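Local coordinates for protein cystalysin (Treponema denticola, PDB 1C7N) that belongs to the class I and II aminotransferase family and holds pyridoxal-5'-phosphate in covalent attachment, at residues S202-F207 with Y214-F219; I231-P236 with S248-K253; S237-I242 with K290-C295. All coordinates share one frame; numbering follows the deposited sequence.

Interactions 1 and 2 lie in the central mixed sheet around the PLP site of a fold type I PLP protein, while interaction 3 joins the short helix 237-240 of that site to helix 289-313. Interactions 1 and 2, with centres about 11 Å apart, share neighbouring strands 199-203 and 230-234; S202 pairs through its backbone with I231 and F233. Interaction 1 closes before the other two open. Interactions 2 and 3, about 18 Å between centres, interleave along the chain. Interactions 1 and 3, about 16 Å between centres, meet at PLP: the ends of strands 199-203 and 230-234 bring D203, I205 and H206, then S237 and K238, to the same ligand.

Interaction 1 (S202-F207 with Y214-F219); sequences SDEIHF and YEHTVF. With PLP (pyridoxal-5'-phosphate), chain I.
Beyond the C-terminal end of strand 199-203, in the PLP-binding sheet of a fold type I PLP protein, E204 opens a type I beta turn to F207 and reaches F219 and H216 of the following loop. E204 CG stands anti to the carbonyl carbon (chi1 -41°), and from there the extended chain brings the carboxylate to 214-219. Its OE2 is gripped from several directions. F219 N donates to the syn lone pair of E204 OE2 at 3.1 Å (N-H...O 160°), S202 OG donates to its anti lone pair at 2.8 Å, and a water that also donates to T217 O adds a third hydrogen bond. The buried oxygen is therefore well satisfied.

The other carboxylate oxygen, E204 OE1, sits at the edge of the H216 imidazole, 3.0 Å from H216 CE1, with carboxylate and ring planes 79° apart. F207 CB covers one face of the same imidazole in a CH-pi contact, 3.4 Å from the H216 ring centroid. The F207 ring completes an offset edge-to-face pair, presenting its edge to the H216 face, and it also stacks on H83. H216 NE2 is hydrogen-bonded to S172 O, which helps to fix the rotation of the imidazole.

On the PLP side, D203 OD2 accepts from I205 N at 3.1 Å in an Asx turn, while D203 OD1 lies 2.6 Å from PLP N1.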
# COMPACT_ATOMS: atom_id res chain seq x y z
N SER A 202 -5.11 18.66 8.18
CA SER A 202 -6.56 18.51 8.11
C SER A 202 -7.04 17.24 7.42
O SER A 202 -6.86 17.07 6.20
CB SER A 202 -7.17 19.74 7.42
OG SER A 202 -8.57 19.75 7.54
N ASP A 203 -7.65 16.35 8.20
CA ASP A 203 -8.17 15.09 7.68
C ASP A 203 -9.62 15.32 7.26
O ASP A 203 -10.51 15.45 8.10
CB ASP A 203 -8.09 14.00 8.75
CG ASP A 203 -8.56 12.63 8.27
OD1 ASP A 203 -8.31 11.63 8.98
OD2 ASP A 203 -9.20 12.55 7.19
N GLU A 204 -9.84 15.39 5.95
CA GLU A 204 -11.18 15.63 5.43
C GLU A 204 -11.65 14.47 4.56
O GLU A 204 -12.29 14.66 3.53
CB GLU A 204 -11.18 16.95 4.63
CG GLU A 204 -10.35 18.05 5.31
CD GLU A 204 -10.63 19.46 4.79
OE1 GLU A 204 -11.19 19.60 3.68
OE2 GLU A 204 -10.29 20.43 5.50
N ILE A 205 -11.33 13.25 5.00
CA ILE A 205 -11.72 12.08 4.23
C ILE A 205 -13.23 11.94 4.09
O ILE A 205 -13.71 11.36 3.11
CB ILE A 205 -11.14 10.77 4.83
CG1 ILE A 205 -11.30 9.65 3.81
CG2 ILE A 205 -11.85 10.42 6.12
CD1 ILE A 205 -10.63 8.37 4.18
N HIS A 206 -13.98 12.48 5.05
CA HIS A 206 -15.43 12.42 5.00
C HIS A 206 -16.04 13.64 4.32
O HIS A 206 -17.25 13.86 4.42
CB HIS A 206 -16.04 12.36 6.41
CG HIS A 206 -15.69 11.13 7.18
ND1 HIS A 206 -14.60 11.05 8.02
CD2 HIS A 206 -16.34 9.94 7.30
CE1 HIS A 206 -14.60 9.88 8.63
NE2 HIS A 206 -15.64 9.18 8.21
N PHE A 207 -15.24 14.45 3.62
CA PHE A 207 -15.84 15.66 3.06
C PHE A 207 -16.88 15.53 1.93
O PHE A 207 -17.48 16.53 1.56
CB PHE A 207 -14.76 16.72 2.72
CG PHE A 207 -13.93 16.43 1.49
CD1 PHE A 207 -12.98 17.37 1.07
CD2 PHE A 207 -14.07 15.27 0.75
CE1 PHE A 207 -12.19 17.15 -0.07
CE2 PHE A 207 -13.29 15.03 -0.39
CZ PHE A 207 -12.35 15.98 -0.79
N TYR A 214 -26.21 21.04 5.07
CA TYR A 214 -24.89 21.45 5.52
C TYR A 214 -23.92 21.62 4.36
O TYR A 214 -24.11 21.05 3.29
CB TYR A 214 -24.37 20.45 6.55
CG TYR A 214 -25.32 20.34 7.72
CD1 TYR A 214 -26.32 19.36 7.74
CD2 TYR A 214 -25.30 21.29 8.74
CE1 TYR A 214 -27.27 19.34 8.76
CE2 TYR A 214 -26.24 21.27 9.76
CZ TYR A 214 -27.23 20.30 9.76
OH TYR A 214 -28.17 20.30 10.76
N GLU A 215 -22.89 22.42 4.60
CA GLU A 215 -21.88 22.73 3.59
C GLU A 215 -20.47 22.56 4.15
O GLU A 215 -20.12 23.19 5.14
CB GLU A 215 -22.03 24.18 3.12
CG GLU A 215 -23.43 24.61 2.70
CD GLU A 215 -23.87 23.99 1.39
OE1 GLU A 215 -23.01 23.76 0.51
OE2 GLU A 215 -25.09 23.75 1.23
N HIS A 216 -19.66 21.74 3.49
CA HIS A 216 -18.29 21.54 3.92
C HIS A 216 -17.38 22.60 3.29
O HIS A 216 -17.55 22.98 2.13
CB HIS A 216 -17.78 20.15 3.51
CG HIS A 216 -16.36 19.89 3.89
ND1 HIS A 216 -15.29 20.29 3.12
CD2 HIS A 216 -15.82 19.32 5.00
CE1 HIS A 216 -14.16 19.97 3.72
NE2 HIS A 216 -14.46 19.38 4.87
N THR A 217 -16.44 23.08 4.09
CA THR A 217 -15.48 24.08 3.63
C THR A 217 -14.08 23.49 3.78
O THR A 217 -13.66 23.18 4.89
CB THR A 217 -15.55 25.36 4.48
OG1 THR A 217 -16.84 25.96 4.36
CG2 THR A 217 -14.48 26.35 4.02
N VAL A 218 -13.38 23.30 2.66
CA VAL A 218 -12.03 22.77 2.72
C VAL A 218 -11.23 23.82 3.49
O VAL A 218 -11.11 24.97 3.06
CB VAL A 218 -11.43 22.58 1.31
CG1 VAL A 218 -9.96 22.23 1.41
CG2 VAL A 218 -12.18 21.48 0.58
N PHE A 219 -10.70 23.42 4.64
CA PHE A 219 -9.96 24.33 5.50
C PHE A 219 -8.91 25.21 4.82
O PHE A 219 -8.95 26.43 4.97
CB PHE A 219 -9.31 23.53 6.64
CG PHE A 219 -9.21 24.29 7.93
CD1 PHE A 219 -8.96 23.62 9.12
CD2 PHE A 219 -9.36 25.68 7.97
CE1 PHE A 219 -8.87 24.31 10.33
CE2 PHE A 219 -9.27 26.38 9.17
CZ PHE A 219 -9.02 25.69 10.36
N1 PLP I . -9.58 9.36 8.92
C2 PLP I . -10.85 9.29 9.53
C2A PLP I . -11.23 10.50 10.36
C3 PLP I . -11.65 8.11 9.21
O3 PLP I . -12.79 8.05 9.90
C4 PLP I . -11.16 7.16 8.29
C4A PLP I . -11.98 6.02 7.86
C5 PLP I . -9.81 7.38 7.69
C6 PLP I . -9.05 8.45 8.04
C5A PLP I . -9.49 6.54 6.45
O4P PLP I . -8.38 5.74 6.36
P PLP I . -8.22 5.05 4.89
O1P PLP I . -7.22 4.01 5.15
O2P PLP I . -7.71 6.11 3.93
O3P PLP I . -9.50 4.49 4.44
O HOH W 1 -12.39 21.56 6.73

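Interaction 2 (I231-P236 with S248-K253); sequences ITFTAP and SNIIIK
T234 and N249 meet through both backbone and side chain. With T234 OG1 between its backbone N and carbonyl carbon (chi1 79°), the hydroxyl donates to N249 O at 2.7 Å, in the carbonyl plane and on a lone pair. T234 N gives the same oxygen a longer, bent bond of 3.3 Å (137° at the hydrogen), coming from above that plane, so N249 O accepts twice. In return N249 N donates to T234 O at 2.8 Å, and a water links T234 OG1 to N249 ND2. Further along, T232 and I251 form a regular antiparallel hydrogen-bonded pair, T232 N to I251 O measuring 3.0 Å with an almost straight N-H...O.

The two strands run at 163° to each other. Strand 248-251 is the one that runs against its neighbours on both sides in the seven-stranded mixed sheet, a hallmark of the large domain of fold type I PLP proteins.

I250 crosses F233 obliquely, its CD1 3.8 Å from F233 CD2, and its CG2 meets I231 CG2 at 3.8 Å. That I231 methyl also lies over one face of the F233 ring, offset toward the rim. Helix 98-109 packs on F233 and I250 through A101. Outside the pair, T232 OG1 is hydrogen-bonded to Q220, N249 OD1 to Y71, and S248 touches PLP.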
# COMPACT_ATOMS: atom_id res chain seq x y z
N ILE A 231 -1.43 20.48 5.41
CA ILE A 231 -1.38 19.19 4.74
C ILE A 231 -2.82 18.71 4.85
O ILE A 231 -3.32 18.54 5.95
CB ILE A 231 -0.47 18.17 5.46
CG1 ILE A 231 1.00 18.54 5.30
CG2 ILE A 231 -0.73 16.78 4.89
CD1 ILE A 231 1.95 17.64 6.09
N THR A 232 -3.48 18.53 3.71
CA THR A 232 -4.87 18.09 3.72
C THR A 232 -4.99 16.66 3.21
O THR A 232 -4.57 16.36 2.09
CB THR A 232 -5.76 19.01 2.86
OG1 THR A 232 -5.74 20.34 3.41
CG2 THR A 232 -7.19 18.51 2.85
N PHE A 233 -5.55 15.79 4.04
CA PHE A 233 -5.73 14.38 3.68
C PHE A 233 -7.10 14.13 3.08
O PHE A 233 -8.13 14.42 3.70
CB PHE A 233 -5.56 13.48 4.92
CG PHE A 233 -4.35 13.79 5.75
CD1 PHE A 233 -4.37 14.81 6.69
CD2 PHE A 233 -3.17 13.06 5.59
CE1 PHE A 233 -3.25 15.10 7.47
CE2 PHE A 233 -2.04 13.34 6.36
CZ PHE A 233 -2.08 14.37 7.30
N THR A 234 -7.13 13.60 1.86
CA THR A 234 -8.40 13.28 1.21
C THR A 234 -8.26 11.92 0.55
O THR A 234 -7.15 11.41 0.38
CB THR A 234 -8.78 14.29 0.09
OG1 THR A 234 -8.04 13.98 -1.10
CG2 THR A 234 -8.48 15.71 0.52
N ALA A 235 -9.40 11.34 0.19
CA ALA A 235 -9.42 10.04 -0.45
C ALA A 235 -10.84 9.72 -0.85
O ALA A 235 -11.80 10.28 -0.31
CB ALA A 235 -8.87 8.97 0.49
N PRO A 236 -11.01 8.81 -1.83
CA PRO A 236 -12.35 8.42 -2.28
C PRO A 236 -12.89 7.21 -1.51
O PRO A 236 -14.04 6.83 -1.68
CB PRO A 236 -12.11 8.10 -3.75
CG PRO A 236 -10.77 7.40 -3.69
CD PRO A 236 -9.98 8.31 -2.75
N SER A 248 -4.98 7.14 -1.58
CA SER A 248 -5.30 8.43 -0.98
C SER A 248 -4.68 9.59 -1.75
O SER A 248 -3.64 9.43 -2.40
CB SER A 248 -4.81 8.47 0.47
OG SER A 248 -5.25 7.34 1.20
N ASN A 249 -5.32 10.75 -1.67
CA ASN A 249 -4.82 11.94 -2.34
C ASN A 249 -4.50 13.00 -1.29
O ASN A 249 -5.37 13.76 -0.87
CB ASN A 249 -5.86 12.47 -3.32
CG ASN A 249 -6.05 11.55 -4.50
OD1 ASN A 249 -5.10 11.25 -5.23
ND2 ASN A 249 -7.28 11.09 -4.70
N ILE A 250 -3.24 13.01 -0.86
CA ILE A 250 -2.78 13.96 0.14
C ILE A 250 -2.38 15.23 -0.59
O ILE A 250 -1.49 15.20 -1.45
CB ILE A 250 -1.58 13.40 0.93
CG1 ILE A 250 -1.81 11.92 1.24
CG2 ILE A 250 -1.42 14.15 2.24
CD1 ILE A 250 -3.05 11.65 2.10
N ILE A 251 -3.04 16.33 -0.27
CA ILE A 251 -2.76 17.60 -0.94
C ILE A 251 -1.84 18.51 -0.13
O ILE A 251 -2.15 18.88 1.00
CB ILE A 251 -4.07 18.36 -1.24
CG1 ILE A 251 -5.08 17.41 -1.90
CG2 ILE A 251 -3.80 19.54 -2.16
CD1 ILE A 251 -4.57 16.74 -3.16
N ILE A 252 -0.71 18.87 -0.74
CA ILE A 252 0.28 19.72 -0.09
C ILE A 252 0.78 20.79 -1.06
O ILE A 252 1.52 20.50 -2.00
CB ILE A 252 1.49 18.90 0.38
CG1 ILE A 252 1.01 17.69 1.19
CG2 ILE A 252 2.41 19.75 1.24
CD1 ILE A 252 2.11 16.74 1.58
N LYS A 253 0.35 22.03 -0.83
CA LYS A 253 0.73 23.17 -1.67
C LYS A 253 2.21 23.55 -1.61
O LYS A 253 2.85 23.77 -2.65
CB LYS A 253 -0.10 24.40 -1.29
CG LYS A 253 0.32 25.68 -2.00
CD LYS A 253 -0.35 26.89 -1.37
CE LYS A 253 -0.07 28.15 -2.17
NZ LYS A 253 -0.50 29.39 -1.45
O HOH W 2 -9.07 11.96 -2.84

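Interaction 3 (S237-I242 with K290-C295); sequences SKTFNI and KWLDGC. With PLP (pyridoxal-5'-phosphate), chain I.
F240 and W291 pass each other running in opposite senses, and F240 CD2 approaches W291 CE3 obliquely, at 4.0 Å, in an apolar contact. W291 CG stands anti to its backbone N (chi1 177°), starting the indole toward helix 237-240. At the indole's edge, close to its plane, T239 O lies 3.6 Å from W291 CZ3. This carbonyl oxygen is buried here with no hydrogen-bonding partner in the model, and the aromatic C-H edge is its neighbour across the contact.

T239 and L292 supply the second pair. The threonine presents its methyl rather than its hydroxyl: T239 CG2 is anti to the backbone N and meets L292 CD2 at 3.6 Å and L292 CD1 at 3.7 Å, the two side chains crossing at a slant. The same methyl lies over one face of the F240 ring, toward its rim, while F240 CE2 approaches L292 CB at 4.2 Å. T239 OG1 is hydrogen-bonded to D208.

The other end of this short helix meets PLP. K238 NZ is bonded to PLP C4A at 1.3 Å, a length consistent with the internal aldimine of the family, and S237 OG makes a weak hydrogen bond of 3.3 Å to PLP O3P. A Schellman motif with N241 at positive phi closes the helix, I242 N donating to S237 O.

Around the contact, W291 of helix 289-313 meets Y3 and F5 of the N-terminal segment, F240 packs on C284 and Y285 of helix 275-287 and on W78 of helix 69-83, and L292 touches R82 of that last helix. N241 and I242 pack on V61 and L62 of the second subunit, and helix 237-240 itself sits in the connection between strands 230-234 and 248-251.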
# COMPACT_ATOMS: atom_id res chain seq x y z
N SER A 237 -12.05 6.63 -0.65
CA SER A 237 -12.41 5.43 0.12
C SER A 237 -13.67 5.46 0.98
O SER A 237 -14.50 4.56 0.89
CB SER A 237 -11.22 4.97 0.98
OG SER A 237 -10.67 6.03 1.74
N LYS A 238 -13.82 6.47 1.84
CA LYS A 238 -15.02 6.53 2.66
C LYS A 238 -16.23 6.85 1.79
O LYS A 238 -17.30 6.25 1.94
CB LYS A 238 -14.86 7.59 3.76
CG LYS A 238 -14.11 7.09 4.98
CD LYS A 238 -14.95 6.03 5.72
CE LYS A 238 -14.20 5.37 6.89
NZ LYS A 238 -13.20 6.29 7.43
N THR A 239 -16.04 7.77 0.85
CA THR A 239 -17.12 8.18 -0.05
C THR A 239 -17.73 7.04 -0.87
O THR A 239 -18.95 6.91 -0.95
CB THR A 239 -16.63 9.26 -1.04
OG1 THR A 239 -15.97 10.30 -0.32
CG2 THR A 239 -17.81 9.85 -1.82
N PHE A 240 -16.88 6.21 -1.47
CA PHE A 240 -17.37 5.14 -2.33
C PHE A 240 -17.16 3.71 -1.81
O PHE A 240 -17.23 2.74 -2.58
CB PHE A 240 -16.75 5.29 -3.72
CG PHE A 240 -17.01 6.64 -4.35
CD1 PHE A 240 -16.07 7.66 -4.25
CD2 PHE A 240 -18.21 6.89 -5.01
CE1 PHE A 240 -16.33 8.92 -4.80
CE2 PHE A 240 -18.48 8.15 -5.56
CZ PHE A 240 -17.54 9.16 -5.46
N ASN A 241 -16.91 3.59 -0.51
CA ASN A 241 -16.72 2.29 0.12
C ASN A 241 -15.58 1.46 -0.49
O ASN A 241 -15.75 0.27 -0.77
CB ASN A 241 -18.04 1.50 0.06
CG ASN A 241 -18.04 0.28 0.95
OD1 ASN A 241 -17.27 0.18 1.90
ND2 ASN A 241 -18.93 -0.66 0.66
N ILE A 242 -14.43 2.10 -0.71
CA ILE A 242 -13.29 1.39 -1.28
C ILE A 242 -12.02 1.49 -0.43
O ILE A 242 -10.93 1.75 -0.94
CB ILE A 242 -12.97 1.87 -2.72
CG1 ILE A 242 -12.75 3.38 -2.76
CG2 ILE A 242 -14.10 1.45 -3.66
CD1 ILE A 242 -12.31 3.89 -4.14
N LYS A 290 -24.06 9.92 -9.28
CA LYS A 290 -25.46 9.59 -9.03
C LYS A 290 -25.59 8.55 -7.92
O LYS A 290 -26.54 8.58 -7.13
CB LYS A 290 -26.13 9.03 -10.28
CG LYS A 290 -26.12 9.93 -11.50
CD LYS A 290 -26.90 11.21 -11.30
CE LYS A 290 -27.15 11.89 -12.64
NZ LYS A 290 -25.91 11.98 -13.46
N TRP A 291 -24.65 7.62 -7.87
CA TRP A 291 -24.69 6.59 -6.84
C TRP A 291 -24.52 7.24 -5.48
O TRP A 291 -25.23 6.91 -4.52
CB TRP A 291 -23.59 5.55 -7.08
CG TRP A 291 -23.54 4.50 -6.02
CD1 TRP A 291 -24.22 3.31 -6.00
CD2 TRP A 291 -22.79 4.56 -4.81
NE1 TRP A 291 -23.93 2.63 -4.83
CE2 TRP A 291 -23.06 3.37 -4.09
CE3 TRP A 291 -21.91 5.50 -4.25
CZ2 TRP A 291 -22.48 3.11 -2.84
CZ3 TRP A 291 -21.34 5.24 -3.02
CH2 TRP A 291 -21.63 4.05 -2.32
N LEU A 292 -23.58 8.18 -5.39
CA LEU A 292 -23.33 8.89 -4.14
C LEU A 292 -24.56 9.66 -3.66
O LEU A 292 -24.83 9.71 -2.46
CB LEU A 292 -22.15 9.85 -4.31
CG LEU A 292 -21.77 10.69 -3.08
CD1 LEU A 292 -21.51 9.78 -1.89
CD2 LEU A 292 -20.53 11.51 -3.40
N ASP A 293 -25.30 10.26 -4.59
CA ASP A 293 -26.51 11.01 -4.22
C ASP A 293 -27.50 10.06 -3.57
O ASP A 293 -28.11 10.37 -2.54
CB ASP A 293 -27.17 11.65 -5.45
CG ASP A 293 -26.32 12.75 -6.07
OD1 ASP A 293 -25.62 13.46 -5.32
OD2 ASP A 293 -26.38 12.91 -7.31
N GLY A 294 -27.67 8.89 -4.18
CA GLY A 294 -28.59 7.90 -3.65
C GLY A 294 -28.14 7.37 -2.30
O GLY A 294 -28.97 7.10 -1.42
N CYS A 295 -26.83 7.21 -2.14
CA CYS A 295 -26.28 6.70 -0.88
C CYS A 295 -26.57 7.68 0.25
O CYS A 295 -27.02 7.29 1.33
CB CYS A 295 -24.77 6.49 -1.01
SG CYS A 295 -23.99 5.71 0.43
N1 PLP I . -9.58 9.36 8.92
C2 PLP I . -10.85 9.29 9.53
C2A PLP I . -11.23 10.50 10.36
C3 PLP I . -11.65 8.11 9.21
O3 PLP I . -12.79 8.05 9.90
C4 PLP I . -11.16 7.16 8.29
C4A PLP I . -11.98 6.02 7.86
C5 PLP I . -9.81 7.38 7.69
C6 PLP I . -9.05 8.45 8.04
C5A PLP I . -9.49 6.54 6.45
O4P PLP I . -8.38 5.74 6.36
P PLP I . -8.22 5.05 4.89
O1P PLP I . -7.22 4.01 5.15
O2P PLP I . -7.71 6.11 3.93
O3P PLP I . -9.50 4.49 4.44